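Local coordinates for LPXTG cell wall anchor domain-containing protein (Lactobacillus rhamnosus, PDB 7CBS) that forms the basal pilin SpaB of the adhesive SpaCBA pilus and probably helps attach that pilus to the bacterial cell wall, at residues T69-T74 against Y100-S105; A119-L124 against Y135-T140. One frame throughout, in Å; residues are numbered along the deposited sequence.

Contact 1: T69-T74 against Y100-S105; sequences TVYDVT and YQPASS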
loop_
_atom_site.group_PDB
_atom_site.type_symbol
_atom_site.label_atom_id
_atom_site.label_comp_id
_atom_site.label_asym_id
_atom_site.label_seq_id
_atom_site.Cartn_x
_atom_site.Cartn_y
_atom_site.Cartn_z
ATOM N N THR A 69 -5.142 -3.779 17.180
ATOM C CA THR A 69 -6.204 -4.490 16.422
ATOM C C THR A 69 -6.993 -3.444 15.629
ATOM O O THR A 69 -7.349 -2.408 16.225
ATOM C CB THR A 69 -7.089 -5.305 17.377
ATOM O OG1 THR A 69 -6.240 -6.129 18.178
ATOM C CG2 THR A 69 -8.115 -6.168 16.669
ATOM N N VAL A 70 -7.242 -3.707 14.342
ATOM C CA VAL A 70 -7.995 -2.799 13.423
ATOM C C VAL A 70 -9.356 -3.440 13.123
ATOM O O VAL A 70 -9.384 -4.643 12.791
ATOM C CB VAL A 70 -7.201 -2.475 12.138
ATOM C CG1 VAL A 70 -6.829 -3.719 11.338
ATOM C CG2 VAL A 70 -7.939 -1.477 11.255
ATOM N N TYR A 71 -10.436 -2.668 13.276
ATOM C CA TYR A 71 -11.845 -3.089 13.046
ATOM C C TYR A 71 -12.465 -2.223 11.948
ATOM O O TYR A 71 -12.161 -1.022 11.899
ATOM C CB TYR A 71 -12.684 -2.939 14.318
ATOM C CG TYR A 71 -12.136 -3.624 15.543
ATOM C CD1 TYR A 71 -11.166 -3.019 16.325
ATOM C CD2 TYR A 71 -12.605 -4.866 15.935
ATOM C CE1 TYR A 71 -10.659 -3.642 17.455
ATOM C CE2 TYR A 71 -12.121 -5.494 17.071
ATOM C CZ TYR A 71 -11.139 -4.883 17.832
ATOM O OH TYR A 71 -10.647 -5.498 18.946
ATOM N N ASP A 72 -13.318 -2.824 11.116
ATOM C CA ASP A 72 -14.192 -2.130 10.131
ATOM C C ASP A 72 -15.411 -1.580 10.875
ATOM O O ASP A 72 -16.197 -2.404 11.373
ATOM C CB ASP A 72 -14.578 -3.077 8.990
ATOM C CG ASP A 72 -15.639 -2.534 8.044
ATOM O OD1 ASP A 72 -15.719 -1.294 7.882
ATOM O OD2 ASP A 72 -16.388 -3.360 7.473
ATOM N N VAL A 73 -15.555 -0.252 10.956
ATOM C CA VAL A 73 -16.701 0.429 11.639
ATOM C C VAL A 73 -17.496 1.262 10.622
ATOM O O VAL A 73 -18.245 2.157 11.059
ATOM C CB VAL A 73 -16.221 1.295 12.825
ATOM C CG1 VAL A 73 -15.396 0.488 13.813
ATOM C CG2 VAL A 73 -15.444 2.533 12.380
ATOM N N THR A 74 -17.379 0.947 9.328
ATOM C CA THR A 74 -17.923 1.746 8.191
ATOM C C THR A 74 -19.436 1.961 8.342
ATOM O O THR A 74 -19.872 3.131 8.273
ATOM C CB THR A 74 -17.630 1.084 6.839
ATOM O OG1 THR A 74 -16.217 0.906 6.716
ATOM C CG2 THR A 74 -18.139 1.904 5.671
ATOM N N TYR A 100 -18.280 1.416 23.024
ATOM C CA TYR A 100 -18.564 0.831 21.685
ATOM C C TYR A 100 -17.931 -0.559 21.573
ATOM O O TYR A 100 -16.685 -0.644 21.619
ATOM C CB TYR A 100 -18.051 1.744 20.567
ATOM C CG TYR A 100 -18.251 1.187 19.178
ATOM C CD1 TYR A 100 -19.518 1.071 18.628
ATOM C CD2 TYR A 100 -17.175 0.773 18.413
ATOM C CE1 TYR A 100 -19.709 0.553 17.355
ATOM C CE2 TYR A 100 -17.349 0.251 17.141
ATOM C CZ TYR A 100 -18.619 0.132 16.613
ATOM O OH TYR A 100 -18.787 -0.371 15.353
ATOM N N GLN A 101 -18.762 -1.596 21.441
ATOM C CA GLN A 101 -18.326 -3.004 21.213
ATOM C C GLN A 101 -18.552 -3.339 19.743
ATOM O O GLN A 101 -19.684 -3.586 19.344
ATOM C CB GLN A 101 -19.062 -3.987 22.132
ATOM C CG GLN A 101 -18.446 -5.384 22.151
ATOM C CD GLN A 101 -16.950 -5.396 22.383
ATOM O OE1 GLN A 101 -16.416 -4.661 23.211
ATOM N NE2 GLN A 101 -16.253 -6.246 21.647
ATOM N N PRO A 102 -17.495 -3.347 18.892
ATOM C CA PRO A 102 -17.670 -3.633 17.464
ATOM C C PRO A 102 -18.206 -5.067 17.236
ATOM O O PRO A 102 -17.959 -5.946 18.068
ATOM C CB PRO A 102 -16.250 -3.516 16.883
ATOM C CG PRO A 102 -15.441 -2.770 17.939
ATOM C CD PRO A 102 -16.087 -3.103 19.263
ATOM N N ALA A 103 -18.933 -5.279 16.137
ATOM C CA ALA A 103 -19.348 -6.619 15.651
ATOM C C ALA A 103 -18.108 -7.518 15.575
ATOM O O ALA A 103 -17.098 -7.061 15.023
ATOM C CB ALA A 103 -20.032 -6.506 14.312
ATOM N N SER A 104 -18.175 -8.740 16.117
ATOM C CA SER A 104 -17.040 -9.704 16.195
ATOM C C SER A 104 -16.476 -9.996 14.796
ATOM O O SER A 104 -15.278 -10.323 14.704
ATOM C CB SER A 104 -17.459 -10.972 16.891
ATOM O OG SER A 104 -17.985 -10.684 18.177
ATOM N N SER A 105 -17.309 -9.876 13.755
ATOM C CA SER A 105 -16.970 -10.167 12.334
ATOM C C SER A 105 -16.353 -8.941 11.648
ATOM O O SER A 105 -16.066 -9.026 10.440
ATOM C CB SER A 105 -18.186 -10.649 11.584
ATOM O OG SER A 105 -17.889 -11.806 10.814
HETATM O O HOH W 1 -17.685 -2.161 13.952
#

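Contact 2: A119-L124 against Y135-T140; sequences AYFGDL and YLFKET. With MG (magnesium ion), chain I.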
loop_
_atom_site.group_PDB
_atom_site.type_symbol
_atom_site.label_atom_id
_atom_site.label_comp_id
_atom_site.label_asym_id
_atom_site.label_seq_id
_atom_site.Cartn_x
_atom_site.Cartn_y
_atom_site.Cartn_z
ATOM N N ALA A 119 3.421 -0.604 13.857
ATOM C CA ALA A 119 2.412 -1.657 13.601
ATOM C C ALA A 119 1.869 -1.468 12.181
ATOM O O ALA A 119 1.103 -0.503 11.969
ATOM C CB ALA A 119 1.315 -1.586 14.632
ATOM N N TYR A 120 2.265 -2.349 11.255
ATOM C CA TYR A 120 1.999 -2.237 9.798
ATOM C C TYR A 120 0.688 -2.954 9.456
ATOM O O TYR A 120 0.567 -4.163 9.738
ATOM C CB TYR A 120 3.173 -2.806 8.997
ATOM C CG TYR A 120 2.960 -2.824 7.505
ATOM C CD1 TYR A 120 2.276 -3.866 6.893
ATOM C CD2 TYR A 120 3.434 -1.798 6.700
ATOM C CE1 TYR A 120 2.063 -3.886 5.525
ATOM C CE2 TYR A 120 3.227 -1.798 5.327
ATOM C CZ TYR A 120 2.547 -2.854 4.739
ATOM O OH TYR A 120 2.347 -2.882 3.389
ATOM N N PHE A 121 -0.256 -2.218 8.859
ATOM C CA PHE A 121 -1.544 -2.734 8.324
ATOM C C PHE A 121 -1.601 -2.454 6.822
ATOM O O PHE A 121 -2.017 -1.344 6.434
ATOM C CB PHE A 121 -2.729 -2.086 9.041
ATOM C CG PHE A 121 -2.806 -2.361 10.521
ATOM C CD1 PHE A 121 -3.422 -3.506 10.998
ATOM C CD2 PHE A 121 -2.273 -1.466 11.436
ATOM C CE1 PHE A 121 -3.515 -3.746 12.358
ATOM C CE2 PHE A 121 -2.364 -1.710 12.798
ATOM C CZ PHE A 121 -2.979 -2.852 13.255
ATOM N N GLY A 122 -1.180 -3.430 6.013
ATOM C CA GLY A 122 -1.103 -3.315 4.547
ATOM C C GLY A 122 -2.412 -3.704 3.885
ATOM O O GLY A 122 -3.110 -4.582 4.430
ATOM N N ASP A 123 -2.729 -3.057 2.760
ATOM C CA ASP A 123 -3.902 -3.356 1.898
ATOM C C ASP A 123 -5.204 -3.292 2.711
ATOM O O ASP A 123 -6.015 -4.235 2.604
ATOM C CB ASP A 123 -3.707 -4.699 1.190
ATOM C CG ASP A 123 -2.487 -4.704 0.287
ATOM O OD1 ASP A 123 -2.181 -3.629 -0.278
ATOM O OD2 ASP A 123 -1.844 -5.774 0.168
ATOM N N LEU A 124 -5.403 -2.218 3.476
ATOM C CA LEU A 124 -6.739 -1.851 4.032
ATOM C C LEU A 124 -7.567 -1.274 2.891
ATOM O O LEU A 124 -7.151 -0.292 2.280
ATOM C CB LEU A 124 -6.580 -0.837 5.169
ATOM C CG LEU A 124 -6.111 -1.403 6.512
ATOM C CD1 LEU A 124 -5.971 -0.297 7.545
ATOM C CD2 LEU A 124 -7.063 -2.476 7.021
ATOM N N TYR A 135 -12.110 2.830 9.880
ATOM C CA TYR A 135 -11.387 1.812 10.685
ATOM C C TYR A 135 -11.182 2.343 12.106
ATOM O O TYR A 135 -10.892 3.549 12.261
ATOM C CB TYR A 135 -10.076 1.438 9.990
ATOM C CG TYR A 135 -10.271 0.813 8.631
ATOM C CD1 TYR A 135 -10.726 -0.489 8.506
ATOM C CD2 TYR A 135 -10.034 1.527 7.468
ATOM C CE1 TYR A 135 -10.954 -1.064 7.267
ATOM C CE2 TYR A 135 -10.246 0.967 6.220
ATOM C CZ TYR A 135 -10.703 -0.334 6.119
ATOM O OH TYR A 135 -10.905 -0.906 4.899
ATOM N N LEU A 136 -11.383 1.469 13.099
ATOM C CA LEU A 136 -11.091 1.702 14.538
ATOM C C LEU A 136 -9.793 0.968 14.893
ATOM O O LEU A 136 -9.712 -0.242 14.620
ATOM C CB LEU A 136 -12.263 1.180 15.376
ATOM C CG LEU A 136 -12.008 1.062 16.877
ATOM C CD1 LEU A 136 -11.689 2.420 17.477
ATOM C CD2 LEU A 136 -13.203 0.427 17.569
ATOM N N PHE A 137 -8.827 1.676 15.486
ATOM C CA PHE A 137 -7.492 1.147 15.868
ATOM C C PHE A 137 -7.365 1.159 17.396
ATOM O O PHE A 137 -7.218 2.255 17.967
ATOM C CB PHE A 137 -6.388 1.970 15.199
ATOM C CG PHE A 137 -6.267 1.762 13.710
ATOM C CD1 PHE A 137 -5.571 0.676 13.201
ATOM C CD2 PHE A 137 -6.839 2.652 12.816
ATOM C CE1 PHE A 137 -5.455 0.487 11.832
ATOM C CE2 PHE A 137 -6.727 2.458 11.447
ATOM C CZ PHE A 137 -6.037 1.376 10.957
ATOM N N LYS A 138 -7.418 -0.020 18.024
ATOM C CA LYS A 138 -7.335 -0.208 19.498
ATOM C C LYS A 138 -6.034 -0.930 19.862
ATOM O O LYS A 138 -5.606 -1.799 19.081
ATOM C CB LYS A 138 -8.515 -1.038 20.018
ATOM C CG LYS A 138 -9.900 -0.499 19.695
ATOM C CD LYS A 138 -11.011 -1.399 20.208
ATOM C CE LYS A 138 -11.027 -1.568 21.713
ATOM N NZ LYS A 138 -12.177 -2.398 22.148
ATOM N N GLU A 139 -5.447 -0.570 21.007
ATOM C CA GLU A 139 -4.363 -1.330 21.683
ATOM C C GLU A 139 -5.025 -2.387 22.575
ATOM O O GLU A 139 -5.637 -1.995 23.587
ATOM C CB GLU A 139 -3.470 -0.389 22.499
ATOM C CG GLU A 139 -2.372 -1.108 23.266
ATOM C CD GLU A 139 -1.538 -0.210 24.166
ATOM O OE1 GLU A 139 -1.108 0.862 23.701
ATOM O OE2 GLU A 139 -1.321 -0.586 25.336
ATOM N N THR A 140 -4.912 -3.668 22.205
ATOM C CA THR A 140 -5.632 -4.809 22.837
ATOM C C THR A 140 -4.682 -5.644 23.703
ATOM O O THR A 140 -5.183 -6.545 24.397
ATOM C CB THR A 140 -6.316 -5.676 21.772
ATOM O OG1 THR A 140 -5.328 -6.028 20.804
ATOM C CG2 THR A 140 -7.476 -4.973 21.098
HETATM MG MG MG I . -2.632 -1.972 -1.237
HETATM O O HOH W 2 -2.203 -0.299 -2.485
HETATM O O HOH W 3 -2.109 -0.482 0.170
HETATM O O HOH W 4 -0.520 -1.931 -1.577
#

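Contact 1: T69-T74 against Y100-S105
P102 places CG over one face of the Y71 ring, offset toward the rim, and beside this pair V73 meets the outer part of Y100. The proline CG makes a CH-pi contact, 4.3 Å from the centroid of the Y71 ring and 19° off the ring normal, while P102 CB reaches Y71 CD2 at 4.0 Å. In the second pair V73 CG1 approaches obliquely, 3.9 Å from Y100 CE2 and similarly near Y100 OH. Y100 reaches V73 because its chi1 of 178° sets CG opposite the backbone N, with the ring carried out from the loop to the residue at the N-cap of helix 74-84. L95 of helix 88-95 touches both V73 and Y100. The hydroxyl of Y100 is hydrogen-bonded to D76 and lies close to a water that donates to D72 O at 3.0 Å and probably to the hydroxyl as well. D72 OD1 takes T74 N at 3.1 Å, closing an Asx turn, and also accepts from T74 OG1. Because the direct contact is apolar and CH-pi, it depends on the fit of shapes between the loop and the strand-to-helix junction, with a water as the probable polar bridge.

Contact 2: A119-L124 against Y135-T140
F137 directs its ring edge at the face of F121, with centroids 5.3 Å apart and planes at 62°, an edge-to-face pair. With CG anti to the carbonyl carbon (chi1 -71°), F137 carries CE1 over that face, displaced toward the rim and 3.8 Å from F121 CD2. L124 continues the packing with its two methyls divided between two rings: CD1 comes to the edge of F137, 3.8 Å from F137 CZ, whereas CD2 lies over one face of Y135, 4.1 Å from Y135 CE1. The Y135 hydroxyl is hydrogen-bonded to P125 O. Although the segments belong to one beta hairpin, their axes here are 11.6 Å apart and side chains fill the interval; F121 pairs through its backbone with V31 and L136 with Y71. Replacing F121 by alanine is likely to leave the edge of F137 without its aromatic face and to open a gap beside V70 and V111. The looser, hydrated part lies at D123, which takes no part in this packing and binds magnesium through OD1 at 2.0 Å, with three waters, T28 of the same chain and D123 of the second subunit. Segment 119-124 therefore combines two chemistries, apolar and aromatic packing that joins diverging strands inside the domain, and carboxylate coordination of a shared metal that links two copies of the protein.

Overall arrangement
Contacts 1 and 2 have centres about 11 Å apart and meet along neighbouring antiparallel strands, 67-72 and 131-141. Backbone pairing there includes a probable hydrogen bond of 2.8 Å between T69 N and K138 O, and T69 OG1 probably bonds T140 OG1 at the same distance. V70, which takes no part in contact 1 itself, carries that strand into the core of contact 2: its CG1 lies 3.4 Å from F121 CD1, and its CG2 also packs on F137. Y71 and V73 serve the loop on the sheet's other side. The magnesium site belongs to contact 2 alone; even V70 CG1 remains 13.4 Å from the magnesium ion.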